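Local coordinates for aquaporin AqpM (Methanothermobacter marburgensis str. Marburg, PDB 2F2B), which forms a membrane channel that lets water move in both directions under osmotic drive, with a transient increase in initial glycerol flux, at residues 117-120 against 125-128; 208-211 against 217-220; 157-162 against 238-243; 149-154 against 233-238; 56-61 against 185-190. All coordinates share one frame; numbering follows the deposited sequence.

Following the chain from the N terminus, helix 52-73 opens contact 5, whose loop closes at helix 175-194. Inside that loop sits contact 1, a short closure between the end of helix 100-122 and helix 125-128. Helix 143-166 then opens contact 4 and, about two turns on, contact 3. Both close on helix 224-243, both cross contact 5, and they cross each other, sharing Leu238. Contact 2 is nested within contacts 3 and 4, tying helix 200-214 to the loop that follows it. Contacts 1 and 2 are in series yet touch, Ala127 CB lying 4.0 Å from Asp210 OD1. Contacts 3 and 4 both touch contact 5, through Ile186 and, for contact 4, also Leu190.

Contact 1 (117-120 against 125-128); sequences IFLQ and GAAT
Leu119 and Phe118, at the end of helix 100-122, close over the two alanines of the short helix 125-128. The tight part is small and wholly apolar. One branch of Leu119 does most of the work: its CD1 comes within 3.9 Å of Ala127 CB and 4.3 Å of Ala126 CB, so a single methyl bridges two consecutive alanines. A chi1 of 176° swings CG to the carbonyl side, and chi2 (63°) then sets CD1 against the alanines. Phe118 reaches in from beside it, its ring carbon CE2 standing 3.9 Å from Ala126 CB, with the methyl approaching obliquely. Ala126 CB thus touches both the leucine and the phenylalanine, and the CA of Ala126 is 6.0 Å from that of Leu119. The chain turns a sharp corner between the two helices at what is predicted to be the extracellular side of the aquaporin helix bundle, where it leaves the membrane-spanning helix for a long loop. Leu132 of that loop packs on Leu119 and on both alanines, and makes a backbone hydrogen bond with Ala126. Phe213 and Ala214 of helix 200-214 add to the packing, and Phe118 also meets Phe20 edge-to-face and packs on Thr189 of a second subunit. The outer side is much looser. Thr128 lies exposed; its side chain makes no contact with 117-120, and its OG1 makes a weak hydrogen bond with Ile124 O. The backbone O of Gln120, a partly exposed residue, accepts a hydrogen bond from NE2 of Gln145 of the second subunit.

Contact 2 (208-211 against 217-220); sequences LNDM and DLWN
Met211 makes a Met-aromatic contact with Trp219, and Leu208 lies along the same indole; both belong to helix 200-214, the helix that starts within the second NPA motif of the aquaporin fold. The sulfur sits at the edge of the indole, near its plane: SD is 4.4 Å from the centroid of the five-membered ring, 76° off its normal. There it meets the indole N-H, and Trp219 NE1 gives Met211 SD a weak hydrogen bond of 3.3 Å that bends to 148°. Met211 runs out extended and then turns at its last torsion (chi3 80°), and the two side chains cross at about a right angle. Further along the indole, CZ2 lies 3.7 Å from the backbone N of Leu208, approached obliquely. Asp210 adds a slight touch, its OD2 standing 4.1 Å from Leu218 CD1. In the next shell, Tyr207 and Tyr222 each meet the indole edge-to-face, restricting how it can turn, while a backbone hydrogen bond between Asp210 and Thr216 ties the helix to the start of the loop. The loop itself is shaped by an Asx turn: Trp219 N donates to Asp217 OD1 at 3.3 Å, meeting that oxygen nearly along its C-O bond.

Contact 3 (157-162 against 238-243); sequences LMITIM and LTYQYL
Tyr240 reaches Met162 through a first torsion of -171°, which sends its ring out from helix 224-243 toward helix 143-166; Met162 instead sets CG beside its backbone N and folds back at both chi2 and chi3. The result is a CH-pi contact. Met162 CB stands over one face of the ring, 3.8 Å from its centroid and only 19° off the normal, shifted toward the rim so that CG is the ring atom it comes nearest, at 3.6 Å. The folded tail brings CE back to the same ring, 3.8 Å from Tyr240 CD1. Ile159, one turn earlier, comes from another direction: its CG1 lies near the ring plane at the edge, 4.1 Å from Tyr240 CD2. This joins two membrane-spanning helices of the aquaporin bundle close to the predicted cytoplasmic end of the last one, the ring lying against the flank of helix 143-166. The outer end of the Tyr240 ring runs past the Met162 backbone, CZ being 4.0 Å from Met162 O, and the hydroxyl finds its polar partners just past the C-terminal end of helix 143-166, in a hydrogen bond with Asp167 OD1 and a weak one with Arg169 NH2. Ala72 of a third subunit also packs on Tyr240, and Val92 of the same chain on Met162.

Contact 4 (149-154 against 233-238); sequences AEVVGT and AVLAAL
Thr154 and Ala233 bring helix 143-166 and helix 224-243 together within the aquaporin bundle of membrane-spanning helices, with a lighter touch beside it between Val151 and Leu235. The apolar part comes first. Thr154 offers its methyl, not its hydroxyl, to the other helix: CG2 is 4.0 Å from Ala233 CB and 3.9 Å from the backbone N of the same alanine. The small alanine lets the backbones come close, and the two CA atoms are 5.6 Å apart. Nearer the surface, Val151 CG1 and Leu235 CD1 just meet at 4.4 Å, branch against branch; Leu235 itself lies on the protein surface, where it may face lipid. Pro229, one turn before Ala233, packs on Thr154 as well. The one side-chain hydrogen bond within the segments belongs to helix 143-166. The Thr154 hydroxyl turns back along its own helix (chi1 -48°, the OG1 beside the backbone N), which is what leaves the methyl for the neighbour. The carboxyl group of Glu150 takes no part in this contact and is held by Leu198 N, Ser197 N and Ser194 OG, a buried carboxyl group with three hydrogen bonds at the approach to the second NPA motif, consistent with its bracing that loop. Its backbone carbonyl does the local work: Glu150 O takes Thr154 N at 2.9 Å and Thr154 OG1 at 2.7 Å, the two donors reaching it from opposite faces of the carbonyl plane and the hydroxyl lying 22° out of that plane.

Contact 5 (56-61 against 185-190); sequences VAIGLA and GIITTL
Ile187, Thr188 and Gly59 bury the most surface here, as helix 52-73 and helix 175-194 run past each other roughly antiparallel. The short segments come within 7.7 Å, axis to axis, at 147° between their directions. Ile187 lies against Gly59, where there is no side chain to hold it off: CG2 sits 3.8 Å and CD1 4.0 Å from Gly59 CA, both reaching it from the same side. Ile187 CG2 also meets Ile58 CG2 at 4.4 Å. Thr188 takes the neighbouring place, lying side by side with Val56. A chi1 of -58° sets its OG1 beside the backbone N, where it lies 3.4 Å from Val56 CA and 3.5 Å from Val56 CG2, while Thr188 CG2 lies 4.2 Å from Val56 CB. These two membrane-spanning helices of the aquaporin fold meet in a buried position that neighbouring subunits help to cover, with Ser196 of a loop and Trp55 and Phe62 of helix 52-73 also on Ile187. Leu52 of a second subunit packs on Ile58, and Ala57 of a third on Val56. The threonine oxygen hydrogen-bonds to Ala184 O of its own helix, so the interface can pass a hydroxyl against C-H groups and stay an apolar one.

Contact 1 (117-120 against 125-128)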
# COMPACT_ATOMS: atom_id res chain seq x y z
N ILE A 117 26.35 3.76 -6.56
CA ILE A 117 26.39 3.73 -5.11
C ILE A 117 25.60 2.54 -4.57
O ILE A 117 25.98 1.95 -3.56
CB ILE A 117 25.88 5.06 -4.51
CG1 ILE A 117 26.84 6.20 -4.88
CG2 ILE A 117 25.77 4.95 -2.98
CD1 ILE A 117 28.26 6.02 -4.33
N PHE A 118 24.51 2.17 -5.24
CA PHE A 118 23.75 1.02 -4.77
C PHE A 118 24.63 -0.23 -4.92
O PHE A 118 24.65 -1.10 -4.05
CB PHE A 118 22.47 0.82 -5.57
CG PHE A 118 21.66 -0.35 -5.09
CD1 PHE A 118 20.90 -0.24 -3.94
CD2 PHE A 118 21.75 -1.58 -5.73
CE1 PHE A 118 20.23 -1.35 -3.42
CE2 PHE A 118 21.09 -2.69 -5.22
CZ PHE A 118 20.33 -2.58 -4.06
N LEU A 119 25.34 -0.31 -6.04
CA LEU A 119 26.21 -1.45 -6.29
C LEU A 119 27.25 -1.58 -5.17
O LEU A 119 27.59 -2.68 -4.75
CB LEU A 119 26.92 -1.27 -7.64
CG LEU A 119 27.95 -2.32 -8.05
CD1 LEU A 119 27.29 -3.68 -8.21
CD2 LEU A 119 28.59 -1.87 -9.35
N GLN A 120 27.74 -0.44 -4.69
CA GLN A 120 28.73 -0.45 -3.61
C GLN A 120 28.13 -0.98 -2.31
O GLN A 120 28.80 -1.70 -1.57
CB GLN A 120 29.28 0.96 -3.39
CG GLN A 120 29.97 1.55 -4.60
CD GLN A 120 31.11 0.68 -5.09
OE1 GLN A 120 31.24 0.41 -6.29
NE2 GLN A 120 31.96 0.23 -4.17
N GLY A 125 27.03 -8.79 -6.61
CA GLY A 125 25.88 -9.60 -6.97
C GLY A 125 24.68 -8.79 -7.43
O GLY A 125 23.82 -9.30 -8.16
N ALA A 126 24.60 -7.54 -7.00
CA ALA A 126 23.48 -6.68 -7.39
C ALA A 126 23.48 -6.50 -8.91
O ALA A 126 22.44 -6.24 -9.51
CB ALA A 126 23.60 -5.33 -6.70
N ALA A 127 24.65 -6.64 -9.52
CA ALA A 127 24.78 -6.49 -10.96
C ALA A 127 24.85 -7.83 -11.68
O ALA A 127 24.14 -8.05 -12.66
CB ALA A 127 26.03 -5.66 -11.29
N THR A 128 25.68 -8.75 -11.18
CA THR A 128 25.83 -10.05 -11.82
C THR A 128 24.60 -10.95 -11.68
O THR A 128 24.35 -11.79 -12.54
CB THR A 128 27.08 -10.81 -11.29
OG1 THR A 128 26.97 -11.00 -9.87
CG2 THR A 128 28.34 -10.02 -11.60

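Contact 2 (208-211 against 217-220)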
# COMPACT_ATOMS: atom_id res chain seq x y z
N LEU A 208 24.52 1.63 -17.87
CA LEU A 208 25.92 2.04 -17.79
C LEU A 208 26.70 1.19 -16.79
O LEU A 208 27.76 0.64 -17.12
CB LEU A 208 26.02 3.51 -17.40
CG LEU A 208 27.44 4.09 -17.29
CD1 LEU A 208 28.15 3.94 -18.62
CD2 LEU A 208 27.37 5.56 -16.88
N ASN A 209 26.18 1.07 -15.58
CA ASN A 209 26.86 0.29 -14.56
C ASN A 209 26.89 -1.21 -14.86
O ASN A 209 27.87 -1.89 -14.51
CB ASN A 209 26.24 0.57 -13.19
CG ASN A 209 26.58 1.96 -12.68
OD1 ASN A 209 25.91 2.94 -12.99
ND2 ASN A 209 27.65 2.05 -11.90
N ASP A 210 25.85 -1.74 -15.49
CA ASP A 210 25.83 -3.16 -15.84
C ASP A 210 26.94 -3.44 -16.85
O ASP A 210 27.59 -4.49 -16.81
CB ASP A 210 24.49 -3.57 -16.46
CG ASP A 210 23.45 -3.93 -15.42
OD1 ASP A 210 23.84 -4.25 -14.28
OD2 ASP A 210 22.25 -3.91 -15.74
N MET A 211 27.15 -2.50 -17.76
CA MET A 211 28.18 -2.64 -18.78
C MET A 211 29.57 -2.65 -18.14
O MET A 211 30.40 -3.51 -18.44
CB MET A 211 28.08 -1.49 -19.78
CG MET A 211 29.28 -1.36 -20.71
SD MET A 211 29.12 0.04 -21.83
CE MET A 211 29.60 1.39 -20.76
N ASP A 217 25.83 -5.92 -21.94
CA ASP A 217 25.59 -4.89 -22.94
C ASP A 217 24.12 -4.90 -23.36
O ASP A 217 23.70 -5.74 -24.16
CB ASP A 217 26.50 -5.16 -24.14
CG ASP A 217 26.31 -4.17 -25.27
OD1 ASP A 217 25.54 -3.20 -25.12
OD2 ASP A 217 26.94 -4.38 -26.33
N LEU A 218 23.34 -3.97 -22.82
CA LEU A 218 21.91 -3.88 -23.13
C LEU A 218 21.58 -2.68 -24.01
O LEU A 218 20.41 -2.44 -24.32
CB LEU A 218 21.11 -3.78 -21.82
CG LEU A 218 21.29 -4.89 -20.78
CD1 LEU A 218 20.66 -4.48 -19.46
CD2 LEU A 218 20.67 -6.18 -21.30
N TRP A 219 22.60 -1.93 -24.41
CA TRP A 219 22.40 -0.73 -25.22
C TRP A 219 21.57 -0.89 -26.49
O TRP A 219 20.97 0.07 -26.97
CB TRP A 219 23.75 -0.10 -25.55
CG TRP A 219 24.46 0.38 -24.33
CD1 TRP A 219 25.59 -0.15 -23.77
CD2 TRP A 219 24.08 1.48 -23.49
NE1 TRP A 219 25.93 0.54 -22.63
CE2 TRP A 219 25.02 1.55 -22.43
CE3 TRP A 219 23.03 2.40 -23.52
CZ2 TRP A 219 24.94 2.51 -21.42
CZ3 TRP A 219 22.95 3.36 -22.52
CH2 TRP A 219 23.90 3.41 -21.48
N ASN A 220 21.52 -2.11 -27.02
CA ASN A 220 20.74 -2.38 -28.22
C ASN A 220 19.24 -2.21 -27.96
O ASN A 220 18.45 -2.09 -28.90
CB ASN A 220 21.06 -3.79 -28.71
CG ASN A 220 21.44 -4.72 -27.58
OD1 ASN A 220 20.59 -5.17 -26.81
ND2 ASN A 220 22.73 -5.01 -27.46

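Contact 3 (157-162 against 238-243)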
# COMPACT_ATOMS: atom_id res chain seq x y z
N LEU A 157 1.43 7.97 -16.78
CA LEU A 157 2.24 8.76 -15.86
C LEU A 157 2.13 10.25 -16.16
O LEU A 157 1.83 11.06 -15.28
CB LEU A 157 3.71 8.34 -15.94
CG LEU A 157 4.71 9.25 -15.21
CD1 LEU A 157 4.35 9.35 -13.73
CD2 LEU A 157 6.12 8.69 -15.38
N MET A 158 2.35 10.62 -17.42
CA MET A 158 2.31 12.03 -17.81
C MET A 158 0.94 12.69 -17.71
O MET A 158 0.83 13.84 -17.28
CB MET A 158 2.86 12.20 -19.22
CG MET A 158 3.18 13.65 -19.61
SD MET A 158 4.57 14.36 -18.69
CE MET A 158 3.93 15.96 -18.29
N ILE A 159 -0.12 11.98 -18.10
CA ILE A 159 -1.45 12.59 -18.02
C ILE A 159 -1.83 12.82 -16.56
O ILE A 159 -2.54 13.77 -16.23
CB ILE A 159 -2.52 11.74 -18.77
CG1 ILE A 159 -3.71 12.64 -19.15
CG2 ILE A 159 -2.99 10.57 -17.90
CD1 ILE A 159 -4.70 12.00 -20.09
N THR A 160 -1.33 11.96 -15.67
CA THR A 160 -1.60 12.10 -14.25
C THR A 160 -0.84 13.33 -13.75
O THR A 160 -1.37 14.15 -13.01
CB THR A 160 -1.16 10.85 -13.47
OG1 THR A 160 -1.89 9.71 -13.95
CG2 THR A 160 -1.41 11.01 -11.97
N ILE A 161 0.42 13.47 -14.18
CA ILE A 161 1.23 14.62 -13.79
C ILE A 161 0.55 15.92 -14.23
O ILE A 161 0.52 16.89 -13.49
CB ILE A 161 2.66 14.52 -14.39
CG1 ILE A 161 3.45 13.44 -13.64
CG2 ILE A 161 3.37 15.88 -14.32
CD1 ILE A 161 4.82 13.13 -14.25
N MET A 162 -0.02 15.91 -15.43
CA MET A 162 -0.70 17.10 -15.95
C MET A 162 -1.89 17.47 -15.06
O MET A 162 -2.07 18.64 -14.71
CB MET A 162 -1.20 16.86 -17.38
CG MET A 162 -0.11 16.75 -18.43
SD MET A 162 0.85 18.28 -18.62
CE MET A 162 -0.38 19.37 -19.37
N LEU A 238 -0.20 16.54 -24.86
CA LEU A 238 -1.03 17.10 -25.93
C LEU A 238 -2.50 16.73 -25.76
O LEU A 238 -3.39 17.54 -26.04
CB LEU A 238 -0.52 16.63 -27.29
CG LEU A 238 0.86 17.17 -27.69
CD1 LEU A 238 1.33 16.50 -28.96
CD2 LEU A 238 0.79 18.68 -27.86
N THR A 239 -2.75 15.51 -25.31
CA THR A 239 -4.11 15.03 -25.09
C THR A 239 -4.77 15.82 -23.96
O THR A 239 -5.93 16.24 -24.07
CB THR A 239 -4.13 13.53 -24.73
OG1 THR A 239 -3.62 12.77 -25.83
CG2 THR A 239 -5.54 13.07 -24.41
N TYR A 240 -4.04 16.02 -22.87
CA TYR A 240 -4.59 16.76 -21.74
C TYR A 240 -4.92 18.19 -22.16
O TYR A 240 -5.98 18.72 -21.82
CB TYR A 240 -3.59 16.78 -20.58
CG TYR A 240 -4.18 17.34 -19.30
CD1 TYR A 240 -4.09 18.71 -19.01
CD2 TYR A 240 -4.85 16.52 -18.41
CE1 TYR A 240 -4.66 19.23 -17.86
CE2 TYR A 240 -5.43 17.03 -17.25
CZ TYR A 240 -5.34 18.39 -16.98
OH TYR A 240 -5.92 18.90 -15.85
N GLN A 241 -4.01 18.80 -22.90
CA GLN A 241 -4.19 20.17 -23.39
C GLN A 241 -5.46 20.27 -24.23
O GLN A 241 -6.21 21.24 -24.13
CB GLN A 241 -2.96 20.57 -24.22
CG GLN A 241 -2.96 22.01 -24.71
CD GLN A 241 -1.72 22.33 -25.53
OE1 GLN A 241 -1.50 21.75 -26.59
NE2 GLN A 241 -0.90 23.25 -25.03
N TYR A 242 -5.68 19.26 -25.06
CA TYR A 242 -6.86 19.21 -25.93
C TYR A 242 -8.16 19.09 -25.13
O TYR A 242 -9.10 19.85 -25.34
CB TYR A 242 -6.74 18.04 -26.90
CG TYR A 242 -8.03 17.68 -27.60
CD1 TYR A 242 -8.61 18.53 -28.54
CD2 TYR A 242 -8.68 16.48 -27.30
CE1 TYR A 242 -9.82 18.20 -29.16
CE2 TYR A 242 -9.88 16.14 -27.92
CZ TYR A 242 -10.44 17.00 -28.85
OH TYR A 242 -11.63 16.66 -29.45
N LEU A 243 -8.20 18.13 -24.21
CA LEU A 243 -9.38 17.89 -23.39
C LEU A 243 -9.78 19.07 -22.51
O LEU A 243 -10.97 19.28 -22.25
CB LEU A 243 -9.18 16.65 -22.51
CG LEU A 243 -9.03 15.31 -23.23
CD1 LEU A 243 -8.76 14.21 -22.20
CD2 LEU A 243 -10.31 15.00 -24.02

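Contact 4 (149-154 against 233-238)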
# COMPACT_ATOMS: atom_id res chain seq x y z
N ALA A 149 4.44 -0.93 -24.68
CA ALA A 149 4.23 -0.92 -23.23
C ALA A 149 4.75 0.38 -22.62
O ALA A 149 4.07 0.99 -21.78
CB ALA A 149 4.94 -2.12 -22.59
N GLU A 150 5.94 0.81 -23.03
CA GLU A 150 6.52 2.04 -22.51
C GLU A 150 5.69 3.26 -22.91
O GLU A 150 5.56 4.21 -22.14
CB GLU A 150 7.97 2.18 -22.98
CG GLU A 150 8.91 1.15 -22.35
CD GLU A 150 9.11 1.36 -20.85
OE1 GLU A 150 9.29 0.35 -20.12
OE2 GLU A 150 9.10 2.52 -20.40
N VAL A 151 5.13 3.25 -24.11
CA VAL A 151 4.30 4.37 -24.54
C VAL A 151 3.04 4.48 -23.68
O VAL A 151 2.72 5.56 -23.17
CB VAL A 151 3.86 4.24 -26.03
CG1 VAL A 151 2.83 5.32 -26.37
CG2 VAL A 151 5.07 4.38 -26.94
N VAL A 152 2.33 3.37 -23.52
CA VAL A 152 1.09 3.37 -22.72
C VAL A 152 1.38 3.70 -21.26
O VAL A 152 0.68 4.50 -20.64
CB VAL A 152 0.36 2.01 -22.82
CG1 VAL A 152 -0.94 2.05 -22.01
CG2 VAL A 152 0.05 1.69 -24.28
N GLY A 153 2.42 3.08 -20.71
CA GLY A 153 2.77 3.34 -19.32
C GLY A 153 3.15 4.79 -19.07
O GLY A 153 2.69 5.40 -18.11
N THR A 154 3.98 5.36 -19.94
CA THR A 154 4.40 6.74 -19.74
C THR A 154 3.25 7.71 -20.03
O THR A 154 3.21 8.81 -19.48
CB THR A 154 5.62 7.09 -20.61
OG1 THR A 154 6.62 6.06 -20.46
CG2 THR A 154 6.23 8.41 -20.15
N ALA A 233 4.80 10.42 -23.21
CA ALA A 233 4.68 11.66 -22.44
C ALA A 233 4.14 12.81 -23.28
O ALA A 233 3.23 13.52 -22.85
CB ALA A 233 6.04 12.04 -21.85
N VAL A 234 4.69 13.01 -24.47
CA VAL A 234 4.22 14.09 -25.32
C VAL A 234 2.77 13.86 -25.74
O VAL A 234 1.96 14.79 -25.73
CB VAL A 234 5.12 14.26 -26.56
CG1 VAL A 234 4.52 15.29 -27.51
CG2 VAL A 234 6.51 14.71 -26.12
N LEU A 235 2.44 12.62 -26.10
CA LEU A 235 1.07 12.31 -26.49
C LEU A 235 0.09 12.63 -25.35
O LEU A 235 -1.00 13.15 -25.59
CB LEU A 235 0.93 10.83 -26.88
CG LEU A 235 1.58 10.39 -28.19
CD1 LEU A 235 1.36 8.89 -28.40
CD2 LEU A 235 0.99 11.17 -29.35
N ALA A 236 0.49 12.33 -24.12
CA ALA A 236 -0.36 12.59 -22.95
C ALA A 236 -0.50 14.09 -22.70
O ALA A 236 -1.60 14.57 -22.40
CB ALA A 236 0.23 11.90 -21.71
N ALA A 237 0.61 14.81 -22.80
CA ALA A 237 0.58 16.25 -22.58
C ALA A 237 -0.33 16.93 -23.59
O ALA A 237 -1.15 17.77 -23.24
CB ALA A 237 2.00 16.82 -22.68
N LEU A 238 -0.20 16.54 -24.86
CA LEU A 238 -1.03 17.10 -25.93
C LEU A 238 -2.50 16.73 -25.76
O LEU A 238 -3.39 17.54 -26.04
CB LEU A 238 -0.52 16.63 -27.29
CG LEU A 238 0.86 17.17 -27.69
CD1 LEU A 238 1.33 16.50 -28.96
CD2 LEU A 238 0.79 18.68 -27.86

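Contact 5 (56-61 against 185-190)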
# COMPACT_ATOMS: atom_id res chain seq x y z
N VAL A 56 4.52 -5.60 -7.10
CA VAL A 56 3.96 -4.40 -6.45
C VAL A 56 4.96 -3.89 -5.41
O VAL A 56 5.01 -2.69 -5.12
CB VAL A 56 2.57 -4.67 -5.81
CG1 VAL A 56 2.70 -5.49 -4.54
CG2 VAL A 56 1.85 -3.34 -5.56
N ALA A 57 5.76 -4.79 -4.84
CA ALA A 57 6.76 -4.38 -3.86
C ALA A 57 7.82 -3.53 -4.56
O ALA A 57 8.22 -2.48 -4.06
CB ALA A 57 7.41 -5.61 -3.21
N ILE A 58 8.28 -3.98 -5.73
CA ILE A 58 9.26 -3.20 -6.49
C ILE A 58 8.59 -1.89 -6.91
O ILE A 58 9.19 -0.82 -6.79
CB ILE A 58 9.74 -3.98 -7.75
CG1 ILE A 58 10.59 -5.18 -7.30
CG2 ILE A 58 10.54 -3.05 -8.67
CD1 ILE A 58 10.84 -6.20 -8.40
N GLY A 59 7.35 -1.98 -7.38
CA GLY A 59 6.64 -0.79 -7.78
C GLY A 59 6.55 0.24 -6.66
O GLY A 59 6.70 1.44 -6.89
N LEU A 60 6.32 -0.23 -5.44
CA LEU A 60 6.22 0.68 -4.30
C LEU A 60 7.58 1.20 -3.85
O LEU A 60 7.67 2.31 -3.32
CB LEU A 60 5.49 -0.01 -3.14
CG LEU A 60 4.00 -0.28 -3.45
CD1 LEU A 60 3.41 -1.21 -2.40
CD2 LEU A 60 3.24 1.05 -3.49
N ALA A 61 8.64 0.42 -4.03
CA ALA A 61 9.96 0.90 -3.66
C ALA A 61 10.22 2.13 -4.54
O ALA A 61 10.78 3.14 -4.10
CB ALA A 61 11.02 -0.18 -3.91
N GLY A 185 1.74 1.40 -9.61
CA GLY A 185 0.73 0.63 -10.32
C GLY A 185 1.14 0.25 -11.73
O GLY A 185 0.88 -0.87 -12.17
N ILE A 186 1.78 1.16 -12.43
CA ILE A 186 2.23 0.90 -13.80
C ILE A 186 3.30 -0.20 -13.79
O ILE A 186 3.27 -1.10 -14.63
CB ILE A 186 2.79 2.19 -14.45
CG1 ILE A 186 1.65 3.21 -14.61
CG2 ILE A 186 3.40 1.87 -15.83
CD1 ILE A 186 2.12 4.63 -14.93
N ILE A 187 4.21 -0.15 -12.82
CA ILE A 187 5.26 -1.17 -12.72
C ILE A 187 4.66 -2.53 -12.39
O ILE A 187 5.10 -3.57 -12.89
CB ILE A 187 6.31 -0.78 -11.65
CG1 ILE A 187 7.15 0.40 -12.16
CG2 ILE A 187 7.21 -1.98 -11.31
CD1 ILE A 187 8.05 1.04 -11.10
N THR A 188 3.64 -2.55 -11.54
CA THR A 188 3.00 -3.81 -11.17
C THR A 188 2.47 -4.52 -12.41
O THR A 188 2.62 -5.74 -12.54
CB THR A 188 1.85 -3.56 -10.16
OG1 THR A 188 2.38 -2.90 -9.00
CG2 THR A 188 1.22 -4.88 -9.73
N THR A 189 1.89 -3.76 -13.33
CA THR A 189 1.33 -4.34 -14.55
C THR A 189 2.36 -4.62 -15.65
O THR A 189 2.41 -5.72 -16.20
CB THR A 189 0.26 -3.41 -15.17
OG1 THR A 189 -0.78 -3.16 -14.21
CG2 THR A 189 -0.36 -4.05 -16.41
N LEU A 190 3.18 -3.62 -15.96
CA LEU A 190 4.16 -3.70 -17.04
C LEU A 190 5.58 -4.17 -16.70
O LEU A 190 6.40 -4.36 -17.60
CB LEU A 190 4.24 -2.32 -17.72
CG LEU A 190 3.44 -2.01 -18.99
CD1 LEU A 190 2.26 -2.95 -19.17
CD2 LEU A 190 3.00 -0.56 -18.96